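Local coordinates for protein histidine acid phosphatase (Bifidobacterium longum subsp. infantis, PDB 6RXD) that probably removes phosphate groups from inositol polyphosphates, including phytate, and from 2,3-bisphosphoglycerate, as a histidine acid phosphatase of the MINPP type, at residues A[56-61]-A[305-310]; A[91-96]-A[280-285]; A[222-227]-A[354-359]; A[423-426]-A[430-433]. All blocks are in the same frame, centred on the assembly; numbering follows the deposited sequence.

Contact 1: A[56-61]-A[305-310]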
loop_
_atom_site.group_PDB
_atom_site.type_symbol
_atom_site.label_atom_id
_atom_site.label_comp_id
_atom_site.label_asym_id
_atom_site.label_seq_id
_atom_site.Cartn_x
_atom_site.Cartn_y
_atom_site.Cartn_z
ATOM N N ASP A 56 7.286 -7.672 18.184
ATOM C CA ASP A 56 8.570 -8.209 18.609
ATOM C C ASP A 56 8.743 -8.159 20.125
ATOM O O ASP A 56 9.320 -9.075 20.723
ATOM C CB ASP A 56 9.742 -7.503 17.887
ATOM C CG ASP A 56 9.712 -5.975 18.011
ATOM O OD1 ASP A 56 10.787 -5.355 17.858
ATOM O OD2 ASP A 56 8.639 -5.372 18.223
ATOM N N ALA A 57 8.212 -7.109 20.749
ATOM C CA ALA A 57 8.270 -6.990 22.203
ATOM C C ALA A 57 7.484 -8.114 22.866
ATOM O O ALA A 57 7.993 -8.818 23.746
ATOM C CB ALA A 57 7.726 -5.638 22.644
ATOM N N LEU A 58 6.229 -8.267 22.454
ATOM C CA LEU A 58 5.342 -9.214 23.118
ATOM C C LEU A 58 5.833 -10.645 22.968
ATOM O O LEU A 58 5.746 -11.444 23.910
ATOM C CB LEU A 58 3.909 -9.080 22.587
ATOM C CG LEU A 58 3.139 -7.846 23.062
ATOM C CD1 LEU A 58 1.883 -7.643 22.236
ATOM C CD2 LEU A 58 2.789 -8.002 24.530
ATOM N N LEU A 59 6.346 -10.983 21.784
ATOM C CA LEU A 59 6.830 -12.332 21.578
ATOM C C LEU A 59 8.106 -12.610 22.373
ATOM O O LEU A 59 8.329 -13.734 22.808
ATOM C CB LEU A 59 6.997 -12.645 20.091
ATOM C CG LEU A 59 5.683 -12.858 19.326
ATOM C CD1 LEU A 59 5.989 -12.987 17.856
ATOM C CD2 LEU A 59 4.947 -14.114 19.818
ATOM N N MET A 60 8.938 -11.590 22.579
ATOM C CA MET A 60 10.077 -11.754 23.495
ATOM C C MET A 60 9.643 -11.917 24.951
ATOM O O MET A 60 10.243 -12.689 25.686
ATOM C CB MET A 60 11.087 -10.605 23.376
ATOM C CG MET A 60 12.411 -10.878 24.109
ATOM S SD MET A 60 13.331 -12.232 23.332
ATOM C CE MET A 60 14.374 -11.346 22.181
ATOM N N ARG A 61 8.601 -11.207 25.382
ATOM C CA ARG A 61 8.096 -11.428 26.738
ATOM C C ARG A 61 7.588 -12.865 26.880
ATOM O O ARG A 61 7.815 -13.518 27.902
ATOM C CB ARG A 61 6.972 -10.431 27.081
ATOM C CG ARG A 61 7.354 -8.954 26.916
ATOM C CD ARG A 61 8.405 -8.493 27.945
ATOM N NE ARG A 61 9.780 -8.801 27.527
ATOM C CZ ARG A 61 10.470 -8.096 26.632
ATOM N NH1 ARG A 61 9.929 -7.035 26.038
ATOM N NH2 ARG A 61 11.712 -8.453 26.321
ATOM N N ALA A 305 0.193 -16.236 17.465
ATOM C CA ALA A 305 0.438 -16.669 16.091
ATOM C C ALA A 305 0.324 -15.500 15.116
ATOM O O ALA A 305 1.130 -15.375 14.186
ATOM C CB ALA A 305 -0.518 -17.807 15.692
ATOM N N MET A 306 -0.683 -14.647 15.308
ATOM C CA MET A 306 -0.830 -13.499 14.426
ATOM C C MET A 306 0.320 -12.521 14.622
ATOM O O MET A 306 0.751 -11.884 13.665
ATOM C CB MET A 306 -2.189 -12.805 14.623
ATOM C CG MET A 306 -3.390 -13.598 14.082
ATOM S SD MET A 306 -3.343 -13.928 12.296
ATOM C CE MET A 306 -2.956 -12.291 11.686
ATOM N N ASP A 307 0.835 -12.406 15.842
ATOM C CA ASP A 307 2.024 -11.580 16.058
ATOM C C ASP A 307 3.233 -12.164 15.329
ATOM O O ASP A 307 4.006 -11.417 14.711
ATOM C CB ASP A 307 2.325 -11.405 17.551
ATOM C CG ASP A 307 1.297 -10.547 18.251
ATOM O OD1 ASP A 307 0.385 -10.047 17.569
ATOM O OD2 ASP A 307 1.405 -10.371 19.481
ATOM N N LEU A 308 3.375 -13.485 15.370
ATOM C CA LEU A 308 4.484 -14.155 14.690
ATOM C C LEU A 308 4.339 -13.993 13.177
ATOM O O LEU A 308 5.324 -13.745 12.473
ATOM C CB LEU A 308 4.553 -15.648 15.069
ATOM C CG LEU A 308 5.764 -16.430 14.541
ATOM C CD1 LEU A 308 7.036 -15.733 14.996
ATOM C CD2 LEU A 308 5.726 -17.855 15.072
ATOM N N TYR A 309 3.111 -14.124 12.680
ATOM C CA TYR A 309 2.851 -13.890 11.264
ATOM C C TYR A 309 3.190 -12.453 10.882
ATOM O O TYR A 309 3.764 -12.207 9.821
ATOM C CB TYR A 309 1.397 -14.215 10.912
ATOM C CG TYR A 309 1.042 -13.856 9.485
ATOM C CD1 TYR A 309 1.505 -14.620 8.420
ATOM C CD2 TYR A 309 0.246 -12.759 9.206
ATOM C CE1 TYR A 309 1.178 -14.277 7.104
ATOM C CE2 TYR A 309 -0.077 -12.424 7.911
ATOM C CZ TYR A 309 0.391 -13.183 6.870
ATOM O OH TYR A 309 0.059 -12.823 5.585
ATOM N N ASN A 310 2.851 -11.490 11.738
ATOM C CA ASN A 310 3.202 -10.101 11.438
ATOM C C ASN A 310 4.713 -9.884 11.350
ATOM O O ASN A 310 5.186 -9.049 10.571
ATOM C CB ASN A 310 2.566 -9.128 12.442
ATOM C CG ASN A 310 1.173 -8.683 12.005
ATOM O OD1 ASN A 310 1.035 -7.802 11.154
ATOM N ND2 ASN A 310 0.150 -9.303 12.561
#

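Contact 2: A[91-96]-A[280-285]. With ZN (zinc ion), chain D.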
loop_
_atom_site.group_PDB
_atom_site.type_symbol
_atom_site.label_atom_id
_atom_site.label_comp_id
_atom_site.label_asym_id
_atom_site.label_seq_id
_atom_site.Cartn_x
_atom_site.Cartn_y
_atom_site.Cartn_z
ATOM N N ALA A 91 17.331 -4.677 14.070
ATOM C CA ALA A 91 17.231 -4.048 12.759
ATOM C C ALA A 91 16.347 -2.800 12.829
ATOM O O ALA A 91 16.649 -1.760 12.224
ATOM C CB ALA A 91 16.688 -5.032 11.746
ATOM N N ASN A 92 15.251 -2.907 13.566
ATOM C CA ASN A 92 14.353 -1.771 13.744
ATOM C C ASN A 92 14.917 -0.656 14.610
ATOM O O ASN A 92 14.680 0.528 14.345
ATOM C CB ASN A 92 13.016 -2.253 14.307
ATOM C CG ASN A 92 12.122 -2.806 13.237
ATOM O OD1 ASN A 92 11.510 -2.045 12.484
ATOM N ND2 ASN A 92 12.050 -4.134 13.141
ATOM N N VAL A 93 15.673 -1.024 15.635
ATOM C CA VAL A 93 16.290 -0.022 16.493
ATOM C C VAL A 93 17.268 0.815 15.678
ATOM O O VAL A 93 17.290 2.046 15.767
ATOM C CB VAL A 93 16.977 -0.676 17.705
ATOM C CG1 VAL A 93 17.939 0.293 18.375
ATOM C CG2 VAL A 93 15.929 -1.151 18.698
ATOM N N GLU A 94 18.033 0.148 14.827
ATOM C CA GLU A 94 18.998 0.855 13.994
ATOM C C GLU A 94 18.337 1.748 12.948
ATOM O O GLU A 94 18.773 2.877 12.716
ATOM C CB GLU A 94 19.919 -0.143 13.306
ATOM C CG GLU A 94 20.900 0.519 12.391
ATOM C CD GLU A 94 21.687 -0.478 11.613
ATOM O OE1 GLU A 94 22.931 -0.368 11.594
ATOM O OE2 GLU A 94 21.054 -1.370 11.004
ATOM N N ASN A 95 17.297 1.242 12.303
ATOM C CA ASN A 95 16.633 2.007 11.258
ATOM C C ASN A 95 15.718 3.080 11.812
ATOM O O ASN A 95 15.503 4.112 11.176
ATOM C CB ASN A 95 15.845 1.083 10.337
ATOM C CG ASN A 95 16.684 0.543 9.213
ATOM O OD1 ASN A 95 17.912 0.519 9.295
ATOM N ND2 ASN A 95 16.027 0.109 8.145
ATOM N N GLY A 96 15.202 2.842 13.011
ATOM C CA GLY A 96 14.190 3.691 13.596
ATOM C C GLY A 96 12.881 2.983 13.329
ATOM O O GLY A 96 12.596 2.603 12.190
ATOM N N PRO A 280 15.638 -2.791 23.327
ATOM C CA PRO A 280 17.043 -2.780 23.761
ATOM C C PRO A 280 17.905 -1.955 22.810
ATOM O O PRO A 280 17.811 -2.139 21.591
ATOM C CB PRO A 280 17.449 -4.256 23.673
ATOM C CG PRO A 280 16.174 -5.012 23.834
ATOM C CD PRO A 280 15.135 -4.166 23.135
ATOM N N GLY A 281 18.711 -1.046 23.359
ATOM C CA GLY A 281 19.616 -0.236 22.557
ATOM C C GLY A 281 19.015 1.037 21.992
ATOM O O GLY A 281 19.716 1.872 21.413
ATOM N N ALA A 282 17.707 1.198 22.153
ATOM C CA ALA A 282 17.025 2.353 21.601
ATOM C C ALA A 282 17.086 3.555 22.536
ATOM O O ALA A 282 17.136 3.404 23.756
ATOM C CB ALA A 282 15.578 2.008 21.285
ATOM N N ASP A 283 17.061 4.744 21.943
ATOM C CA ASP A 283 17.013 6.001 22.679
ATOM C C ASP A 283 15.591 6.525 22.570
ATOM O O ASP A 283 15.171 6.969 21.495
ATOM C CB ASP A 283 17.987 7.003 22.049
ATOM C CG ASP A 283 18.084 8.319 22.820
ATOM O OD1 ASP A 283 19.171 8.936 22.775
ATOM O OD2 ASP A 283 17.095 8.746 23.457
ATOM N N ALA A 284 14.858 6.484 23.680
ATOM C CA ALA A 284 13.441 6.851 23.693
ATOM C C ALA A 284 13.182 8.278 23.215
ATOM O O ALA A 284 12.116 8.570 22.668
ATOM C CB ALA A 284 12.855 6.646 25.088
ATOM N N SER A 285 14.147 9.172 23.425
ATOM C CA SER A 285 13.957 10.575 23.060
ATOM C C SER A 285 14.127 10.811 21.560
ATOM O O SER A 285 13.609 11.786 21.016
ATOM C CB SER A 285 14.901 11.485 23.856
ATOM O OG SER A 285 16.240 11.356 23.404
HETATM ZN ZN ZN D . 22.709 -2.867 11.441
HETATM O O HOH W 1 24.028 -3.256 13.436
#

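Contact 3: A[222-227]-A[354-359]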
loop_
_atom_site.group_PDB
_atom_site.type_symbol
_atom_site.label_atom_id
_atom_site.label_comp_id
_atom_site.label_asym_id
_atom_site.label_seq_id
_atom_site.Cartn_x
_atom_site.Cartn_y
_atom_site.Cartn_z
ATOM N N ALA A 222 -23.400 -2.411 10.381
ATOM C CA ALA A 222 -23.736 -3.697 10.990
ATOM C C ALA A 222 -23.219 -4.888 10.184
ATOM O O ALA A 222 -22.861 -5.917 10.758
ATOM C CB ALA A 222 -25.247 -3.810 11.198
ATOM N N THR A 223 -23.191 -4.756 8.860
ATOM C CA THR A 223 -22.740 -5.860 8.019
ATOM C C THR A 223 -21.251 -6.082 8.187
ATOM O O THR A 223 -20.805 -7.211 8.398
ATOM C CB THR A 223 -23.084 -5.631 6.543
ATOM O OG1 THR A 223 -24.500 -5.476 6.418
ATOM C CG2 THR A 223 -22.638 -6.822 5.702
ATOM N N ILE A 224 -20.478 -5.002 8.096
ATOM C CA ILE A 224 -19.033 -5.088 8.311
ATOM C C ILE A 224 -18.714 -5.657 9.693
ATOM O O ILE A 224 -17.856 -6.529 9.823
ATOM C CB ILE A 224 -18.343 -3.715 8.104
ATOM C CG1 ILE A 224 -18.415 -3.325 6.627
ATOM C CG2 ILE A 224 -16.892 -3.750 8.582
ATOM C CD1 ILE A 224 -18.092 -1.860 6.316
ATOM N N ALA A 225 -19.412 -5.174 10.717
ATOM C CA ALA A 225 -19.187 -5.637 12.079
ATOM C C ALA A 225 -19.491 -7.128 12.210
ATOM O O ALA A 225 -18.722 -7.870 12.824
ATOM C CB ALA A 225 -20.027 -4.830 13.066
ATOM N N GLY A 226 -20.604 -7.564 11.626
ATOM C CA GLY A 226 -21.001 -8.961 11.720
ATOM C C GLY A 226 -20.079 -9.881 10.938
ATOM O O GLY A 226 -19.743 -10.964 11.408
ATOM N N ALA A 227 -19.687 -9.458 9.738
ATOM C CA ALA A 227 -18.806 -10.264 8.903
ATOM C C ALA A 227 -17.455 -10.429 9.583
ATOM O O ALA A 227 -16.848 -11.507 9.543
ATOM C CB ALA A 227 -18.639 -9.633 7.520
ATOM N N PHE A 354 -10.304 -5.669 3.130
ATOM C CA PHE A 354 -11.326 -5.809 2.107
ATOM C C PHE A 354 -12.641 -5.164 2.534
ATOM O O PHE A 354 -13.255 -4.424 1.760
ATOM C CB PHE A 354 -11.555 -7.296 1.768
ATOM C CG PHE A 354 -12.691 -7.521 0.824
ATOM C CD1 PHE A 354 -12.485 -7.475 -0.550
ATOM C CD2 PHE A 354 -13.975 -7.747 1.313
ATOM C CE1 PHE A 354 -13.539 -7.651 -1.430
ATOM C CE2 PHE A 354 -15.044 -7.929 0.436
ATOM C CZ PHE A 354 -14.825 -7.877 -0.935
ATOM N N TYR A 355 -13.078 -5.463 3.754
ATOM C CA TYR A 355 -14.366 -4.969 4.240
ATOM C C TYR A 355 -14.388 -3.488 4.597
ATOM O O TYR A 355 -15.424 -2.833 4.451
ATOM C CB TYR A 355 -14.846 -5.792 5.449
ATOM C CG TYR A 355 -15.601 -7.049 5.065
ATOM C CD1 TYR A 355 -16.832 -6.967 4.421
ATOM C CD2 TYR A 355 -15.087 -8.306 5.349
ATOM C CE1 TYR A 355 -17.527 -8.115 4.068
ATOM C CE2 TYR A 355 -15.772 -9.452 5.005
ATOM C CZ TYR A 355 -16.985 -9.350 4.357
ATOM O OH TYR A 355 -17.672 -10.486 4.022
ATOM N N GLU A 356 -13.262 -2.966 5.075
ATOM C CA GLU A 356 -13.227 -1.601 5.584
ATOM C C GLU A 356 -12.748 -0.597 4.544
ATOM O O GLU A 356 -13.101 0.580 4.596
ATOM C CB GLU A 356 -12.330 -1.525 6.827
ATOM C CG GLU A 356 -12.838 -2.337 8.004
ATOM C CD GLU A 356 -11.843 -2.401 9.149
ATOM O OE1 GLU A 356 -10.924 -1.554 9.210
ATOM O OE2 GLU A 356 -11.977 -3.308 9.994
ATOM N N LYS A 357 -11.943 -1.069 3.590
ATOM C CA LYS A 357 -11.248 -0.177 2.660
ATOM C C LYS A 357 -11.363 -0.555 1.183
ATOM O O LYS A 357 -11.032 0.251 0.310
ATOM C CB LYS A 357 -9.762 -0.108 3.055
ATOM C CG LYS A 357 -9.569 0.382 4.496
ATOM C CD LYS A 357 -8.160 0.168 5.039
ATOM C CE LYS A 357 -8.060 0.650 6.487
ATOM N NZ LYS A 357 -6.680 0.494 7.052
ATOM N N GLY A 358 -11.824 -1.767 0.908
ATOM C CA GLY A 358 -11.887 -2.263 -0.456
ATOM C C GLY A 358 -13.316 -2.321 -0.962
ATOM O O GLY A 358 -14.165 -1.545 -0.522
ATOM N N PRO A 359 -13.598 -3.250 -1.885
ATOM C CA PRO A 359 -14.949 -3.352 -2.457
ATOM C C PRO A 359 -16.001 -3.637 -1.379
ATOM O O PRO A 359 -17.156 -3.196 -1.499
ATOM C CB PRO A 359 -14.835 -4.546 -3.407
ATOM C CG PRO A 359 -13.391 -4.577 -3.794
ATOM C CD PRO A 359 -12.649 -4.178 -2.534
#

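Contact 4: A[423-426]-A[430-433]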
loop_
_atom_site.group_PDB
_atom_site.type_symbol
_atom_site.label_atom_id
_atom_site.label_comp_id
_atom_site.label_asym_id
_atom_site.label_seq_id
_atom_site.Cartn_x
_atom_site.Cartn_y
_atom_site.Cartn_z
ATOM N N THR A 423 -23.656 -11.394 6.893
ATOM C CA THR A 423 -22.686 -11.453 7.991
ATOM C C THR A 423 -22.136 -12.862 8.194
ATOM O O THR A 423 -21.224 -13.069 8.997
ATOM C CB THR A 423 -23.283 -10.977 9.309
ATOM O OG1 THR A 423 -24.456 -11.749 9.601
ATOM C CG2 THR A 423 -23.648 -9.508 9.223
ATOM N N THR A 424 -22.682 -13.826 7.457
ATOM C CA THR A 424 -22.241 -15.220 7.557
ATOM C C THR A 424 -21.613 -15.752 6.260
ATOM O O THR A 424 -20.630 -16.492 6.295
ATOM C CB THR A 424 -23.389 -16.142 8.004
ATOM O OG1 THR A 424 -24.454 -16.059 7.059
ATOM C CG2 THR A 424 -23.907 -15.726 9.370
ATOM N N ASP A 425 -22.186 -15.379 5.121
ATOM C CA ASP A 425 -21.636 -15.732 3.810
ATOM C C ASP A 425 -20.603 -14.664 3.447
ATOM O O ASP A 425 -20.883 -13.751 2.662
ATOM C CB ASP A 425 -22.773 -15.778 2.771
ATOM C CG ASP A 425 -22.315 -16.227 1.388
ATOM O OD1 ASP A 425 -21.165 -16.684 1.232
ATOM O OD2 ASP A 425 -23.136 -16.128 0.450
ATOM N N VAL A 426 -19.417 -14.770 4.045
ATOM C CA VAL A 426 -18.429 -13.692 4.001
ATOM C C VAL A 426 -17.359 -13.884 2.933
ATOM O O VAL A 426 -17.263 -14.944 2.318
ATOM C CB VAL A 426 -17.706 -13.557 5.372
ATOM C CG1 VAL A 426 -18.715 -13.251 6.487
ATOM C CG2 VAL A 426 -16.918 -14.839 5.700
ATOM N N GLY A 430 -11.818 -18.457 -1.485
ATOM C CA GLY A 430 -12.535 -19.276 -2.447
ATOM C C GLY A 430 -13.616 -18.543 -3.227
ATOM O O GLY A 430 -13.970 -18.973 -4.330
ATOM N N ASN A 431 -14.143 -17.445 -2.678
ATOM C CA ASN A 431 -15.240 -16.736 -3.352
ATOM C C ASN A 431 -14.935 -15.311 -3.817
ATOM O O ASN A 431 -15.836 -14.567 -4.194
ATOM C CB ASN A 431 -16.535 -16.765 -2.526
ATOM C CG ASN A 431 -16.492 -15.852 -1.299
ATOM O OD1 ASN A 431 -15.631 -14.983 -1.184
ATOM N ND2 ASN A 431 -17.437 -16.048 -0.385
ATOM N N ASN A 432 -13.667 -14.925 -3.790
ATOM C CA ASN A 432 -13.314 -13.558 -4.138
ATOM C C ASN A 432 -11.875 -13.461 -4.627
ATOM O O ASN A 432 -10.970 -14.072 -4.061
ATOM C CB ASN A 432 -13.523 -12.647 -2.924
ATOM C CG ASN A 432 -13.716 -11.194 -3.309
ATOM O OD1 ASN A 432 -12.825 -10.569 -3.866
ATOM N ND2 ASN A 432 -14.891 -10.638 -2.987
ATOM N N GLU A 433 -11.669 -12.659 -5.662
ATOM C CA GLU A 433 -10.350 -12.507 -6.262
ATOM C C GLU A 433 -9.445 -11.520 -5.512
ATOM O O GLU A 433 -8.244 -11.457 -5.793
ATOM C CB GLU A 433 -10.500 -12.013 -7.703
ATOM C CG GLU A 433 -11.185 -10.649 -7.750
ATOM C CD GLU A 433 -11.290 -10.066 -9.133
ATOM O OE1 GLU A 433 -11.128 -10.817 -10.128
ATOM O OE2 GLU A 433 -11.554 -8.847 -9.226
HETATM O O HOH W 2 -19.961 -17.452 -0.982
#

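Contact 1: A[56-61]-A[305-310]
In the interface between helices 55-69 and 301-317, Leu59 reaches across to the backbone and side chains of Asp307 and Leu308. Its CD1 methyl does most of the touching: Leu59 CD1 comes within 3.6 Å of Leu308 N and 3.8 Å of Asp307 C, so the methyl lies against the peptide link rather than against a side chain alone. Leu59 CD1 also meets Leu308 CD1 at 4.1 Å and, on the neighbouring residue, Asp307 CB at 4.0 Å. With CG anti to the backbone N (chi1 -174°), the Leu308 side chain brings CD1 to that methyl. This is a helix-helix packing in the helical part of a branch 2 histidine phosphatase; the two segments run closer to antiparallel than parallel, 128° between their directions, with axes 9.7 Å apart at closest. No hydrogen bond spans them. Leu58, one residue back, lies obliquely to Asp307 and brings Leu58 CD1 to 3.9 Å from Asp307 OD2, an apolar methyl beside a carboxylate oxygen. Leu58, Leu59 and Asp307 all touch Ile298 of strand 297-298, while Leu59 also touches Leu85 of helix 75-95. On helix 301-317, Met306 and Tyr309 turn to another neighbour, helix 339-357. Within 305-310, Asn310 ND2 bonds back to Met306 O at 2.9 Å, approaching from above the carbonyl plane, on the face opposite to the backbone N of Asn310.

Contact 2: A[91-96]-A[280-285]
Val93, near the C-terminal end of helix 75-95, presses both its methyls against the loop segment 280-285, and that small patch is the close-packed part of the contact. Val93 CG2 comes to 3.6 Å from Pro280 O, while Val93 CG1 lies 3.8 Å from Gly281 C. Val93 CG1 and CG2 are equally far, 4.1 Å, from Ala282 CB. The rotation about CA-CB fits this: CG1 is anti to the backbone N (chi1 164°) and CG2 sits beside it, which spreads the two branches over successive residues of the loop. Gly281 has positive phi, a backbone conformation suited to glycine, and presents its bare main chain to the valine. No hydrogen bond joins 91-96 to 280-285, which meet by van der Waals contact; the latter belongs to the loop between strands 264-265 and 297-298, on the surface of this histidine phosphatase domain. Ala282 also touches Ala290, farther along the same loop.

The looser side begins at once: Pro280 and Gly281 are themselves exposed at the edge of the patch, and past Ala282 the chain diverges from the helix, with Ala284 and Ser285 exposed to solvent. There Asp283 OD2 accepts from Ser285 N at 3.0 Å in an Asx turn, and from Ser285 OG at 2.7 Å, the two donors arriving from the same face of the carboxylate. One residue past Val93, exposed Glu94 extends its chain to a zinc ion and grips it with both oxygens, Glu94 OE2 at 2.3 Å and OE1 at 2.5 Å. A water and His326 are further ligands of the metal.

Contact 3: A[222-227]-A[354-359]
Helix 222-232 meets the C-terminal part of helix 339-357 with Ile224 and Tyr355 as the nearest backbone pair, their CA atoms 6.2 Å apart. Ile224 lies over the main chain opposite: Ile224 CD1 reaches Tyr355 O at 3.4 Å, while Ile224 CG2, on the other branch, comes to 4.3 Å from Tyr355 CB and similarly near Glu356 CG. The Tyr355 ring is sandwiched between Ala227 of helix 222-232 and its own neighbour Phe354, in this helical part of the histidine phosphatase fold. Ala227 CB makes a CH-pi contact over one face, 3.9 Å from the Tyr355 ring centroid and 25° off the normal, displaced toward the rim so that Tyr355 CZ is the closest ring atom at 3.6 Å. Phe354 CD2 covers the opposite face, over the ring centre. At its far end Tyr355 OH hydrogen-bonds to Tyr427 N in the loop beyond. Without the ring and hydroxyl, as with an alanine here, Ala227 would probably lose its face contact and Tyr427 N its acceptor. Glu356, which binds zinc in another structure of this protein, lies with Glu228 and Glu352; no metal is bound to them here, and the carboxylates of Glu356 and Glu228 come close as like charges.

Contact 4: A[423-426]-A[430-433]
The loop between helices 400-410 and 436-439 folds back on itself where Asn431 donates its side-chain amide to the main chain of Val426. The bond from Asn431 ND2 to Val426 O is 2.9 Å long and fairly straight, 159° at the hydrogen; it leaves within the plane of the amide but meets the carbonyl tilted 33° from its plane. Asn431 ND2 also donates to a water at 2.9 Å, and that water donates in turn to Asp425 OD1 at 2.6 Å. Asp425 and Asn431 are thus bridged by the water, their own nearest atoms, Asp425 OD1 and Asn431 ND2, being 4.1 Å apart with carboxylate and amide planes turned 60° against each other. Asp425 is the centre of an inverse gamma turn, and its CG, anti to the backbone N, carries the carboxylate to the water. The other end of the amide is also employed, since Asn431 OD1 accepts from Thr428 N inside the intervening bend, so the group is held at both ends. A leucine in its place would probably leave Val426 O and Thr428 N without these partners and break the water link to Asp425. Behind the polar edge, the side chain of Val426 packs on Ala227, Thr230 and Ile231 of helix 222-232 and on Tyr355, while Asn432 lies on Phe354.

Overall arrangement
Contacts 1 and 3 are buried helix-helix packings, whereas contact 2 lies at the surface and contact 4 is partly buried. The chemistry follows: methyls meet backbone and side chains in contacts 1, 2 and 3, the ring contact belongs to contact 3 alone, and contact 4 is the only one whose segments are joined by a hydrogen bond and a bridging water. Contacts 3 and 4 are neighbours, centres about 11 Å apart, with the loop lying against both helices of contact 3. Contact 2 is nested within the chain span closed by contact 1, and successive helices 55-69 and 75-95 link them; helices 301-317 and 339-357 likewise connect contacts 1 and 3.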